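PDB 4NAS: ribulose-bisphosphate carboxylase from Alicyclobacillus acidocaldarius subsp. acidocaldarius, which belongs to the RuBisCO large-chain superfamily, joining an alpha+beta N-terminal domain to a TIM-barrel catalytic domain. Local coordinates for residues V13-R18 with I80-A85; I33-T38 with K55-V60; I108-L113 with A284-G289. All coordinates share one frame; numbering follows the deposited sequence.

Overall arrangement
All three contacts reach one mixed sheet; contact 2 lies farthest from the chain centre, then contact 1, then contact 3. Contact 1 pairs strands 12-22 and 73-83; contact 2, about 9 Å away between centres, joins the end of helix 26-36 to the start of strand 59-68, the neighbour of 73-83. Along the chain contact 2 is nested inside the loop closed by contact 1, both in the N-terminal domain. Contact 3 follows in series, its centre about 13 Å from that of contact 1 and about 21 Å from that of contact 2: strand 108-114, paired with 12-22, meets helix 284-295, connecting the N-terminal sheet to the catalytic barrel domain.

Contact 1. Residues V13-R18 with I80-A85; sequences VVATYR and IAYPVA
Val13 to Ala15 pair antiparallel with Ile80 to Tyr82, the two strand axes approaching to 4.7 Å at 152°. Val13 and Tyr82 form one hydrogen-bonded pair, in which Tyr82 N reaches Val13 O at 2.8 Å in a nearly straight bond (173°), while the return bond from Val13 N to Tyr82 O is more bent. Ala15 and Ile80 form the second such pair, with bonds in both directions. Between them Val14 and Ala81 make a non-hydrogen-bonded pair, and Val14 CA lies 3.3 Å from Ile80 O in a CA-H...O contact.

Val14 and Ala81 share one face of the sheet, where CG2 of Val14 lies 4.1 Å from Ala81 CB. The other face carries Val13, Ala15, Ile80 and Tyr82. CG of Tyr82 stands beside its own backbone N (chi1 -60°), which brings the ring edge to the same Val13 O that this N binds; Ala15 CB lies at the edge too, 4.2 Å from Tyr82 CE1. Ile80 CG2 covers one ring face, 3.4 Å above the plane and offset toward the rim. Tyr17 and Tyr82 reach toward each other tip to tip, their OH atoms 2.9 Å apart; Tyr17 OH hydrogen-bonds Val98 O. Ile80 CG1 comes to the edge of the Tyr17 ring, 4.1 Å from CE2, the two side chains crossing at about a right angle.

This is the pairing of two inner strands of the N-terminal domain sheet. Strand 108-114 flanks 12-22 on its other edge and strand 59-68 flanks 73-83, while helix 91-99 packs on the tyrosine-bearing face, its Val98 touching Val13 and Tyr82, and its Phe99 touching Tyr17.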
ATOM      1  N   VAL B  13      -3.868   4.550 -20.515  1.00 21.86           N
ATOM      2  CA  VAL B  13      -4.653   3.972 -19.431  0.52 24.11           C
ATOM      3  C   VAL B  13      -5.842   4.879 -19.189  1.00 25.50           C
ATOM      4  O   VAL B  13      -5.659   6.074 -18.964  1.00 24.32           O
ATOM      5  CB  VAL B  13      -3.823   3.914 -18.128  0.52 20.86           C
ATOM      6  CG1 VAL B  13      -4.705   3.538 -16.928  0.52 16.25           C
ATOM      7  CG2 VAL B  13      -2.672   2.945 -18.289  0.52 21.81           C
ATOM      8  N   VAL B  14      -7.052   4.339 -19.247  1.00 27.49           N
ATOM      9  CA  VAL B  14      -8.223   5.160 -18.956  1.00 27.12           C
ATOM     10  C   VAL B  14      -8.780   4.783 -17.584  1.00 24.06           C
ATOM     11  O   VAL B  14      -9.257   3.652 -17.366  1.00 21.62           O
ATOM     12  CB  VAL B  14      -9.316   5.030 -20.035  1.00 24.23           C
ATOM     13  CG1 VAL B  14     -10.468   5.954 -19.719  1.00 23.99           C
ATOM     14  CG2 VAL B  14      -8.730   5.361 -21.420  1.00 26.98           C
ATOM     15  N   ALA B  15      -8.695   5.732 -16.664  1.00 21.62           N
ATOM     16  CA  ALA B  15      -9.203   5.552 -15.315  1.00 23.84           C
ATOM     17  C   ALA B  15     -10.550   6.249 -15.140  1.00 25.65           C
ATOM     18  O   ALA B  15     -10.751   7.362 -15.618  1.00 22.10           O
ATOM     19  CB  ALA B  15      -8.200   6.082 -14.304  1.00 18.74           C
ATOM     20  N   THR B  16     -11.463   5.569 -14.455  1.00 16.71           N
ATOM     21  CA  THR B  16     -12.762   6.107 -14.097  1.00 17.49           C
ATOM     22  C   THR B  16     -12.775   6.348 -12.609  1.00 27.81           C
ATOM     23  O   THR B  16     -12.499   5.417 -11.836  1.00 16.85           O
ATOM     24  CB  THR B  16     -13.875   5.102 -14.410  1.00 21.08           C
ATOM     25  OG1 THR B  16     -13.881   4.810 -15.808  1.00 22.93           O
ATOM     26  CG2 THR B  16     -15.244   5.655 -14.001  1.00 23.73           C
ATOM     27  N   TYR B  17     -13.081   7.589 -12.218  1.00 26.57           N
ATOM     28  CA  TYR B  17     -13.191   7.982 -10.811  1.00 23.41           C
ATOM     29  C   TYR B  17     -14.632   8.309 -10.464  1.00 26.54           C
ATOM     30  O   TYR B  17     -15.358   8.854 -11.288  1.00 30.79           O
ATOM     31  CB  TYR B  17     -12.328   9.221 -10.512  1.00 23.04           C
ATOM     32  CG  TYR B  17     -10.904   9.050 -10.951  1.00 22.04           C
ATOM     33  CD1 TYR B  17      -9.957   8.459 -10.098  1.00 16.64           C
ATOM     34  CD2 TYR B  17     -10.502   9.442 -12.217  1.00 26.68           C
ATOM     35  CE1 TYR B  17      -8.659   8.283 -10.509  1.00 19.40           C
ATOM     36  CE2 TYR B  17      -9.197   9.276 -12.637  1.00 21.23           C
ATOM     37  CZ  TYR B  17      -8.283   8.701 -11.789  1.00 19.29           C
ATOM     38  OH  TYR B  17      -6.981   8.539 -12.198  1.00 17.21           O
ATOM     39  N   ARG B  18     -15.035   7.946  -9.251  1.00 21.78           N
ATOM     40  CA  ARG B  18     -16.296   8.397  -8.670  1.00 25.60           C
ATOM     41  C   ARG B  18     -15.938   9.458  -7.640  1.00 27.98           C
ATOM     42  O   ARG B  18     -15.127   9.204  -6.740  1.00 24.06           O
ATOM     43  CB  ARG B  18     -16.999   7.240  -7.934  1.00 21.69           C
ATOM     44  CG  ARG B  18     -18.313   7.665  -7.236  1.00 29.39           C
ATOM     45  CD  ARG B  18     -18.650   6.761  -6.043  1.00 37.51           C
ATOM     46  NE  ARG B  18     -19.934   7.099  -5.421  1.00 46.35           N
ATOM     47  CZ  ARG B  18     -20.094   7.958  -4.413  1.00 48.20           C
ATOM     48  NH1 ARG B  18     -19.054   8.596  -3.892  1.00 48.12           N
ATOM     49  NH2 ARG B  18     -21.303   8.183  -3.921  1.00 51.25           N
ATOM     50  N   ILE B  80     -10.369   9.720 -17.240  1.00 23.03           N
ATOM     51  CA  ILE B  80      -9.148  10.415 -17.676  1.00 25.59           C
ATOM     52  C   ILE B  80      -8.211   9.441 -18.415  1.00 24.78           C
ATOM     53  O   ILE B  80      -7.989   8.313 -17.948  1.00 23.13           O
ATOM     54  CB  ILE B  80      -8.379  11.037 -16.481  1.00 23.49           C
ATOM     55  CG1 ILE B  80      -9.271  11.987 -15.671  1.00 24.84           C
ATOM     56  CG2 ILE B  80      -7.124  11.763 -16.957  1.00 23.65           C
ATOM     57  CD1 ILE B  80      -9.805  13.183 -16.478  1.00 27.38           C
ATOM     58  N   ALA B  81      -7.690   9.857 -19.572  1.00 25.67           N
ATOM     59  CA  ALA B  81      -6.725   9.049 -20.324  1.00 29.19           C
ATOM     60  C   ALA B  81      -5.282   9.501 -20.063  1.00 29.39           C
ATOM     61  O   ALA B  81      -4.941  10.662 -20.295  1.00 30.94           O
ATOM     62  CB  ALA B  81      -7.032   9.095 -21.811  1.00 33.97           C
ATOM     63  N   TYR B  82      -4.456   8.579 -19.575  1.00 22.32           N
ATOM     64  CA  TYR B  82      -3.037   8.828 -19.288  1.00 27.70           C
ATOM     65  C   TYR B  82      -2.164   8.077 -20.282  1.00 27.86           C
ATOM     66  O   TYR B  82      -2.112   6.846 -20.255  1.00 35.18           O
ATOM     67  CB  TYR B  82      -2.665   8.335 -17.880  1.00 19.09           C
ATOM     68  CG  TYR B  82      -3.449   8.990 -16.771  1.00 29.18           C
ATOM     69  CD1 TYR B  82      -4.697   8.489 -16.395  1.00 17.95           C
ATOM     70  CD2 TYR B  82      -2.955  10.101 -16.095  1.00 25.97           C
ATOM     71  CE1 TYR B  82      -5.423   9.075 -15.395  1.00 20.82           C
ATOM     72  CE2 TYR B  82      -3.690  10.687 -15.063  1.00 34.54           C
ATOM     73  CZ  TYR B  82      -4.926  10.162 -14.727  1.00 17.80           C
ATOM     74  OH  TYR B  82      -5.693  10.706 -13.730  1.00 21.92           O
ATOM     75  N   PRO B  83      -1.461   8.815 -21.148  1.00 28.44           N
ATOM     76  CA  PRO B  83      -0.654   8.201 -22.210  1.00 25.34           C
ATOM     77  C   PRO B  83       0.324   7.210 -21.609  1.00 25.72           C
ATOM     78  O   PRO B  83       0.948   7.520 -20.596  1.00 28.78           O
ATOM     79  CB  PRO B  83       0.114   9.395 -22.798  1.00 25.05           C
ATOM     80  CG  PRO B  83      -0.754  10.574 -22.523  1.00 29.53           C
ATOM     81  CD  PRO B  83      -1.420  10.288 -21.187  1.00 22.88           C
ATOM     82  N   VAL B  84       0.454   6.035 -22.212  1.00 27.41           N
ATOM     83  CA  VAL B  84       1.274   4.970 -21.631  1.00 30.71           C
ATOM     84  C   VAL B  84       2.764   5.317 -21.672  1.00 31.34           C
ATOM     85  O   VAL B  84       3.568   4.785 -20.901  1.00 30.72           O
ATOM     86  CB  VAL B  84       1.005   3.635 -22.368  1.00 40.00           C
ATOM     87  CG1 VAL B  84       1.983   2.531 -21.942  1.00 41.13           C
ATOM     88  CG2 VAL B  84      -0.420   3.210 -22.114  1.00 37.29           C
ATOM     89  N   ALA B  85       3.121   6.243 -22.556  1.00 26.20           N
ATOM     90  CA  ALA B  85       4.505   6.639 -22.715  1.00 28.32           C
ATOM     91  C   ALA B  85       5.075   7.321 -21.488  1.00 31.04           C
ATOM     92  O   ALA B  85       6.287   7.476 -21.393  1.00 30.59           O
ATOM     93  CB  ALA B  85       4.665   7.537 -23.934  1.00 27.65           C
TER

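Contact 2. Residues I33-T38 with K55-V60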
ATOM      1  N   ILE B  33      -6.706  17.689 -13.805  1.00 33.53           N
ATOM      2  CA  ILE B  33      -6.209  16.324 -13.628  1.00 34.40           C
ATOM      3  C   ILE B  33      -5.484  15.819 -14.878  1.00 37.97           C
ATOM      4  O   ILE B  33      -4.348  15.344 -14.789  1.00 32.73           O
ATOM      5  CB  ILE B  33      -7.347  15.349 -13.245  1.00 31.32           C
ATOM      6  CG1 ILE B  33      -7.942  15.730 -11.887  1.00 30.40           C
ATOM      7  CG2 ILE B  33      -6.847  13.891 -13.225  1.00 31.10           C
ATOM      8  CD1 ILE B  33      -9.260  15.035 -11.598  1.00 28.50           C
ATOM      9  N   ALA B  34      -6.132  15.939 -16.040  1.00 22.35           N
ATOM     10  CA  ALA B  34      -5.582  15.391 -17.282  1.00 23.57           C
ATOM     11  C   ALA B  34      -4.233  16.008 -17.669  1.00 30.55           C
ATOM     12  O   ALA B  34      -3.351  15.323 -18.182  1.00 28.93           O
ATOM     13  CB  ALA B  34      -6.582  15.543 -18.417  1.00 23.82           C
ATOM     14  N   VAL B  35      -4.087  17.305 -17.419  1.00 28.84           N
ATOM     15  CA  VAL B  35      -2.850  18.021 -17.720  1.00 37.11           C
ATOM     16  C   VAL B  35      -1.821  17.898 -16.590  1.00 34.16           C
ATOM     17  O   VAL B  35      -0.657  17.580 -16.831  1.00 29.54           O
ATOM     18  CB  VAL B  35      -3.149  19.503 -18.045  1.00 37.28           C
ATOM     19  CG1 VAL B  35      -1.862  20.355 -18.115  1.00 31.58           C
ATOM     20  CG2 VAL B  35      -3.952  19.597 -19.342  1.00 30.95           C
ATOM     21  N   GLY B  36      -2.260  18.124 -15.355  1.00 41.00           N
ATOM     22  CA  GLY B  36      -1.365  18.133 -14.209  1.00 35.45           C
ATOM     23  C   GLY B  36      -0.708  16.803 -13.868  1.00 26.32           C
ATOM     24  O   GLY B  36       0.392  16.775 -13.325  1.00 33.02           O
ATOM     25  N   LEU B  37      -1.394  15.701 -14.140  1.00 22.96           N
ATOM     26  CA  LEU B  37      -0.859  14.371 -13.836  1.00 26.86           C
ATOM     27  C   LEU B  37      -0.171  13.717 -15.032  1.00 29.18           C
ATOM     28  O   LEU B  37       0.145  12.533 -14.998  1.00 35.72           O
ATOM     29  CB  LEU B  37      -1.966  13.445 -13.321  1.00 28.89           C
ATOM     30  CG  LEU B  37      -2.641  13.930 -12.044  1.00 30.46           C
ATOM     31  CD1 LEU B  37      -3.694  12.926 -11.598  1.00 30.83           C
ATOM     32  CD2 LEU B  37      -1.606  14.181 -10.948  1.00 34.88           C
ATOM     33  N   THR B  38       0.067  14.486 -16.088  1.00 31.45           N
ATOM     34  CA  THR B  38       0.793  13.960 -17.227  1.00 33.07           C
ATOM     35  C   THR B  38       2.003  14.832 -17.582  1.00 33.29           C
ATOM     36  O   THR B  38       3.139  14.466 -17.268  1.00 27.83           O
ATOM     37  CB  THR B  38      -0.126  13.761 -18.442  1.00 35.13           C
ATOM     38  OG1 THR B  38      -0.761  15.001 -18.780  1.00 31.99           O
ATOM     39  CG2 THR B  38      -1.196  12.718 -18.114  1.00 40.84           C
ATOM     40  N   LYS B  55       1.798  14.922 -27.242  1.00 54.90           N
ATOM     41  CA  LYS B  55       1.590  13.480 -27.242  1.00 47.16           C
ATOM     42  C   LYS B  55       1.782  12.858 -25.857  1.00 43.20           C
ATOM     43  O   LYS B  55       1.384  11.720 -25.636  1.00 37.80           O
ATOM     44  CB  LYS B  55       2.497  12.795 -28.275  1.00 49.01           C
ATOM     45  CG  LYS B  55       3.761  12.165 -27.693  1.00 55.88           C
ATOM     46  CD  LYS B  55       3.979  10.757 -28.232  1.00 58.89           C
ATOM     47  CE  LYS B  55       4.643   9.856 -27.193  1.00 56.03           C
ATOM     48  NZ  LYS B  55       4.744   8.441 -27.664  1.00 52.70           N
ATOM     49  N   HIS B  56       2.385  13.607 -24.936  1.00 42.50           N
ATOM     50  CA  HIS B  56       2.558  13.154 -23.560  1.00 37.82           C
ATOM     51  C   HIS B  56       1.437  13.671 -22.663  1.00 40.25           C
ATOM     52  O   HIS B  56       1.375  13.342 -21.468  1.00 28.40           O
ATOM     53  CB  HIS B  56       3.913  13.607 -23.000  1.00 37.06           C
ATOM     54  CG  HIS B  56       5.082  12.856 -23.553  1.00 29.72           C
ATOM     55  ND1 HIS B  56       5.523  11.665 -23.013  1.00 29.10           N
ATOM     56  CD2 HIS B  56       5.898  13.118 -24.603  1.00 33.11           C
ATOM     57  CE1 HIS B  56       6.564  11.231 -23.702  1.00 35.86           C
ATOM     58  NE2 HIS B  56       6.813  12.096 -24.674  1.00 31.86           N
ATOM     59  N   CYS B  57       0.549  14.487 -23.228  1.00 28.08           N
ATOM     60  CA  CYS B  57      -0.487  15.095 -22.400  1.00 35.89           C
ATOM     61  C   CYS B  57      -1.703  14.184 -22.252  1.00 32.66           C
ATOM     62  O   CYS B  57      -2.062  13.463 -23.179  1.00 33.99           O
ATOM     63  CB  CYS B  57      -0.902  16.471 -22.938  1.00 42.56           C
ATOM     64  SG  CYS B  57      -2.072  17.344 -21.859  1.00 39.99           S
ATOM     65  N   GLY B  58      -2.337  14.238 -21.085  1.00 26.20           N
ATOM     66  CA  GLY B  58      -3.547  13.470 -20.838  1.00 29.18           C
ATOM     67  C   GLY B  58      -4.779  14.114 -21.444  1.00 34.10           C
ATOM     68  O   GLY B  58      -4.697  15.214 -22.003  1.00 30.43           O
ATOM     69  N   ARG B  59      -5.917  13.425 -21.369  1.00 24.13           N
ATOM     70  CA  ARG B  59      -7.172  13.964 -21.901  1.00 31.68           C
ATOM     71  C   ARG B  59      -8.370  13.513 -21.074  1.00 29.31           C
ATOM     72  O   ARG B  59      -8.339  12.451 -20.452  1.00 24.25           O
ATOM     73  CB  ARG B  59      -7.376  13.576 -23.373  1.00 40.13           C
ATOM     74  CG  ARG B  59      -6.324  12.635 -23.924  1.00 43.85           C
ATOM     75  CD  ARG B  59      -6.769  11.927 -25.185  1.00 53.38           C
ATOM     76  NE  ARG B  59      -5.791  10.907 -25.555  1.00 59.01           N
ATOM     77  CZ  ARG B  59      -5.995   9.596 -25.468  1.00 62.70           C
ATOM     78  NH1 ARG B  59      -5.033   8.755 -25.820  1.00 69.10           N
ATOM     79  NH2 ARG B  59      -7.160   9.123 -25.045  1.00 60.92           N
ATOM     80  N   VAL B  60      -9.412  14.336 -21.057  1.00 24.74           N
ATOM     81  CA  VAL B  60     -10.654  14.000 -20.387  1.00 28.92           C
ATOM     82  C   VAL B  60     -11.521  13.219 -21.372  1.00 29.53           C
ATOM     83  O   VAL B  60     -11.865  13.722 -22.441  1.00 33.62           O
ATOM     84  CB  VAL B  60     -11.405  15.253 -19.907  1.00 33.25           C
ATOM     85  CG1 VAL B  60     -12.736  14.858 -19.329  1.00 28.19           C
ATOM     86  CG2 VAL B  60     -10.579  16.013 -18.871  1.00 30.72           C
TER
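Thr38 and Gly58 meet where the C-terminal end of helix 26-36 packs on the loop that enters strand 59-68, within the alpha+beta N-terminal domain. Polar contacts centre on Thr38 OG1. It accepts a hydrogen bond from Gly58 N at 2.9 Å (148°) and donates to Ala34 O, one turn back in the helix, at 2.7 Å and in the plane of that carbonyl. Gly58 N also makes a weak bond to Ala34 O, so the amide, hydroxyl and carbonyl close a triangle. The chi1 of 57° sets OG1 between the backbone N and the carbonyl carbon of Thr38, placing it for both bonds.

Van der Waals contacts add to this. Gly58 lies tight against the helix, its CA 3.2 Å from Ala34 O. Ala34 CB reaches over the backbone of Arg59 and meets Val60 CG2 at 4.1 Å. On the neighbouring helix position, Val35 CG2 touches Cys57 SG.

His56 turns its ring end away from the helix: ND1 bonds to Asn86 OD1 and NE2 to the hydroxyl of Tyr186 of the second subunit, which brings the turn to the dimer interface. Beside it, Thr38 CB stands 3.4 Å from His56 O.

Contact 3. Residues I108-L113 with A284-G289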
ATOM      1  N   ILE B 108     -13.132  10.885  -3.360  1.00 16.88           N
ATOM      2  CA  ILE B 108     -12.882  10.416  -4.720  1.00 16.90           C
ATOM      3  C   ILE B 108     -12.418   8.966  -4.615  1.00 16.09           C
ATOM      4  O   ILE B 108     -11.748   8.620  -3.655  1.00 16.00           O
ATOM      5  CB  ILE B 108     -11.778  11.255  -5.419  1.00 17.05           C
ATOM      6  CG1 ILE B 108     -11.602  10.815  -6.865  1.00 18.54           C
ATOM      7  CG2 ILE B 108     -10.412  11.207  -4.645  1.00 16.38           C
ATOM      8  CD1 ILE B 108     -10.842  11.852  -7.698  1.00 24.91           C
ATOM      9  N   ARG B 109     -12.786   8.140  -5.584  1.00 19.82           N
ATOM     10  CA  ARG B 109     -12.477   6.710  -5.538  1.00 17.97           C
ATOM     11  C   ARG B 109     -12.201   6.183  -6.928  1.00 15.74           C
ATOM     12  O   ARG B 109     -12.969   6.446  -7.869  1.00 17.18           O
ATOM     13  CB  ARG B 109     -13.669   5.969  -4.907  1.00 15.94           C
ATOM     14  CG  ARG B 109     -13.551   4.466  -4.776  1.00 17.59           C
ATOM     15  CD  ARG B 109     -14.848   3.905  -4.145  1.00 24.52           C
ATOM     16  NE  ARG B 109     -14.613   2.698  -3.357  1.00 23.62           N
ATOM     17  CZ  ARG B 109     -14.936   1.475  -3.739  1.00 23.47           C
ATOM     18  NH1 ARG B 109     -15.521   1.267  -4.911  1.00 27.76           N
ATOM     19  NH2 ARG B 109     -14.668   0.451  -2.944  1.00 22.78           N
ATOM     20  N   LEU B 110     -11.120   5.419  -7.069  1.00 18.31           N
ATOM     21  CA  LEU B 110     -10.787   4.797  -8.352  1.00 16.28           C
ATOM     22  C   LEU B 110     -11.614   3.525  -8.589  1.00 23.41           C
ATOM     23  O   LEU B 110     -11.509   2.542  -7.824  1.00 18.86           O
ATOM     24  CB  LEU B 110      -9.281   4.495  -8.405  1.00 17.99           C
ATOM     25  CG  LEU B 110      -8.763   3.772  -9.653  1.00 19.61           C
ATOM     26  CD1 LEU B 110      -8.940   4.631 -10.907  1.00 19.32           C
ATOM     27  CD2 LEU B 110      -7.284   3.453  -9.427  1.00 16.07           C
ATOM     28  N   GLU B 111     -12.419   3.555  -9.652  1.00 16.25           N
ATOM     29  CA  GLU B 111     -13.460   2.562  -9.920  1.00 24.90           C
ATOM     30  C   GLU B 111     -13.073   1.592 -11.022  1.00 22.87           C
ATOM     31  O   GLU B 111     -13.494   0.430 -11.031  1.00 19.22           O
ATOM     32  CB  GLU B 111     -14.742   3.270 -10.380  1.00 29.08           C
ATOM     33  CG  GLU B 111     -15.416   4.143  -9.329  1.00 39.13           C
ATOM     34  CD  GLU B 111     -16.239   3.334  -8.354  1.00 47.97           C
ATOM     35  OE1 GLU B 111     -17.484   3.357  -8.467  1.00 48.92           O
ATOM     36  OE2 GLU B 111     -15.641   2.665  -7.485  1.00 50.32           O
ATOM     37  N   ARG B 112     -12.311   2.085 -11.987  1.00 20.57           N
ATOM     38  CA  ARG B 112     -11.987   1.280 -13.154  1.00 17.50           C
ATOM     39  C   ARG B 112     -10.660   1.701 -13.774  1.00 20.85           C
ATOM     40  O   ARG B 112     -10.317   2.901 -13.828  1.00 18.74           O
ATOM     41  CB  ARG B 112     -13.109   1.351 -14.199  1.00 18.85           C
ATOM     42  CG  ARG B 112     -12.871   0.432 -15.411  1.00 28.78           C
ATOM     43  CD  ARG B 112     -13.942   0.565 -16.500  1.00 26.65           C
ATOM     44  NE  ARG B 112     -13.776  -0.480 -17.513  1.00 24.32           N
ATOM     45  CZ  ARG B 112     -14.520  -0.595 -18.607  1.00 35.07           C
ATOM     46  NH1 ARG B 112     -15.475   0.283 -18.852  1.00 39.75           N
ATOM     47  NH2 ARG B 112     -14.297  -1.586 -19.465  1.00 43.05           N
ATOM     48  N   LEU B 113      -9.904   0.698 -14.210  1.00 23.43           N
ATOM     49  CA  LEU B 113      -8.701   0.924 -15.005  1.00 27.22           C
ATOM     50  C   LEU B 113      -8.797   0.148 -16.299  1.00 23.42           C
ATOM     51  O   LEU B 113      -8.844  -1.090 -16.304  1.00 27.24           O
ATOM     52  CB  LEU B 113      -7.456   0.481 -14.248  1.00 16.45           C
ATOM     53  CG  LEU B 113      -7.011   1.369 -13.092  1.00 16.69           C
ATOM     54  CD1 LEU B 113      -5.837   0.683 -12.371  1.00 18.07           C
ATOM     55  CD2 LEU B 113      -6.614   2.782 -13.535  1.00 16.45           C
ATOM     56  N   ALA B 284     -12.464  -2.939  -4.853  1.00 19.78           N
ATOM     57  CA  ALA B 284     -11.907  -4.234  -4.495  1.00 20.86           C
ATOM     58  C   ALA B 284     -11.548  -5.096  -5.690  1.00 15.29           C
ATOM     59  O   ALA B 284     -10.599  -5.845  -5.614  1.00 12.77           O
ATOM     60  CB  ALA B 284     -12.816  -4.988  -3.550  1.00 12.74           C
ATOM     61  N   ASP B 285     -12.265  -4.985  -6.808  1.00 13.47           N
ATOM     62  CA  ASP B 285     -11.934  -5.842  -7.939  1.00 15.14           C
ATOM     63  C   ASP B 285     -10.590  -5.470  -8.569  1.00 19.50           C
ATOM     64  O   ASP B 285      -9.937  -6.297  -9.225  1.00 17.92           O
ATOM     65  CB  ASP B 285     -13.046  -5.846  -8.988  1.00 13.60           C
ATOM     66  CG  ASP B 285     -13.291  -4.472  -9.558  1.00 31.02           C
ATOM     67  OD1 ASP B 285     -13.729  -3.595  -8.783  1.00 30.68           O
ATOM     68  OD2 ASP B 285     -13.034  -4.269 -10.761  1.00 26.36           O
ATOM     69  N   ILE B 286     -10.181  -4.221  -8.389  1.00 18.95           N
ATOM     70  CA  ILE B 286      -8.909  -3.778  -8.922  1.00 22.28           C
ATOM     71  C   ILE B 286      -7.829  -4.299  -7.977  1.00 22.20           C
ATOM     72  O   ILE B 286      -6.870  -4.935  -8.401  1.00 15.76           O
ATOM     73  CB  ILE B 286      -8.846  -2.231  -9.043  1.00 15.70           C
ATOM     74  CG1 ILE B 286      -9.853  -1.727 -10.082  1.00 18.05           C
ATOM     75  CG2 ILE B 286      -7.386  -1.731  -9.344  1.00 13.03           C
ATOM     76  CD1 ILE B 286     -10.014  -0.182 -10.069  1.00 20.99           C
ATOM     77  N   VAL B 287      -8.029  -4.059  -6.689  1.00 18.91           N
ATOM     78  CA  VAL B 287      -7.030  -4.393  -5.658  1.00 22.13           C
ATOM     79  C   VAL B 287      -6.779  -5.912  -5.559  1.00 23.39           C
ATOM     80  O   VAL B 287      -5.633  -6.378  -5.523  1.00 15.77           O
ATOM     81  CB  VAL B 287      -7.472  -3.868  -4.280  1.00 17.83           C
ATOM     82  CG1 VAL B 287      -6.479  -4.288  -3.190  1.00 19.29           C
ATOM     83  CG2 VAL B 287      -7.626  -2.337  -4.294  1.00 19.86           C
ATOM     84  N   LEU B 288      -7.865  -6.674  -5.546  1.00 14.54           N
ATOM     85  CA  LEU B 288      -7.776  -8.127  -5.372  1.00 17.21           C
ATOM     86  C   LEU B 288      -7.887  -8.904  -6.666  1.00 18.68           C
ATOM     87  O   LEU B 288      -7.736 -10.124  -6.672  1.00 16.30           O
ATOM     88  CB  LEU B 288      -8.868  -8.607  -4.398  1.00 12.86           C
ATOM     89  CG  LEU B 288      -8.750  -7.977  -3.017  1.00 18.43           C
ATOM     90  CD1 LEU B 288      -9.915  -8.382  -2.118  1.00 23.46           C
ATOM     91  CD2 LEU B 288      -7.419  -8.371  -2.377  1.00 19.74           C
ATOM     92  N   GLY B 289      -8.136  -8.225  -7.783  1.00 15.99           N
ATOM     93  CA  GLY B 289      -8.383  -8.976  -8.998  1.00 19.55           C
ATOM     94  C   GLY B 289      -7.424  -8.640 -10.116  1.00 18.24           C
ATOM     95  O   GLY B 289      -6.494  -9.397 -10.434  1.00 18.30           O
TER
HETATM   96  O   HOH W   1     -15.250  -2.083  -4.397  1.00 27.37           O
HETATM   97  O   HOH W   2     -15.073  -1.672  -9.745  1.00 21.02           O
HETATM   98  O   HOH W   3     -13.139  -2.068 -12.070  1.00 34.60           O
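A classic beta bulge, formed by Glu111 and Arg112 opposite Thr16 of the adjoining strand, meets the first turn of helix 284-295 where the N-terminal domain sheet abuts the TIM-barrel domain. Strand and helix axes approach to 8.4 Å at 66°. Ile286 carries the apolar contact. Its chi2 of 170° extends the chain so that CD1 rests against the backbone of the bulge, 3.7 Å from Glu111 O and 3.8 Å from Arg112 N, with Leu110 CG at 4.2 Å. The other branch, CG2, meets Leu113 CD1 at 4.2 Å. Both leucine side chains cross the isoleucine at about a right angle, so Ile286 packs across both.

The polar link is made through water. Two waters lie between Glu111 O and the carboxylate of Asp285, one beside OD1 and the other beside OD2. Asp285 OD2 is bonded to His322 NE2. A third water, in the plane of the Arg109 guanidinium at its edge, accepts from Arg109 NH2 at 3.0 Å and from Ala284 N at 2.9 Å, thereby serving an amide at the start of the helix. Arg109 NH1 forms a salt bridge with Glu111 OE2 at 2.9 Å, meeting the oxygen nearly along its C-O axis; NE and NH2 bond the carbonyls of Tyr280 and Tyr275, which helps hold the guanidinium in place.

On the sheet side strand 12-22 runs antiparallel to 108-114, and helix 91-99 lies over Leu110 and Leu113 through Val98. Strand 281-282 pairs along the other edge just before the helix begins, and helix 313-324 of the catalytic domain packs against Asp285 and Leu288.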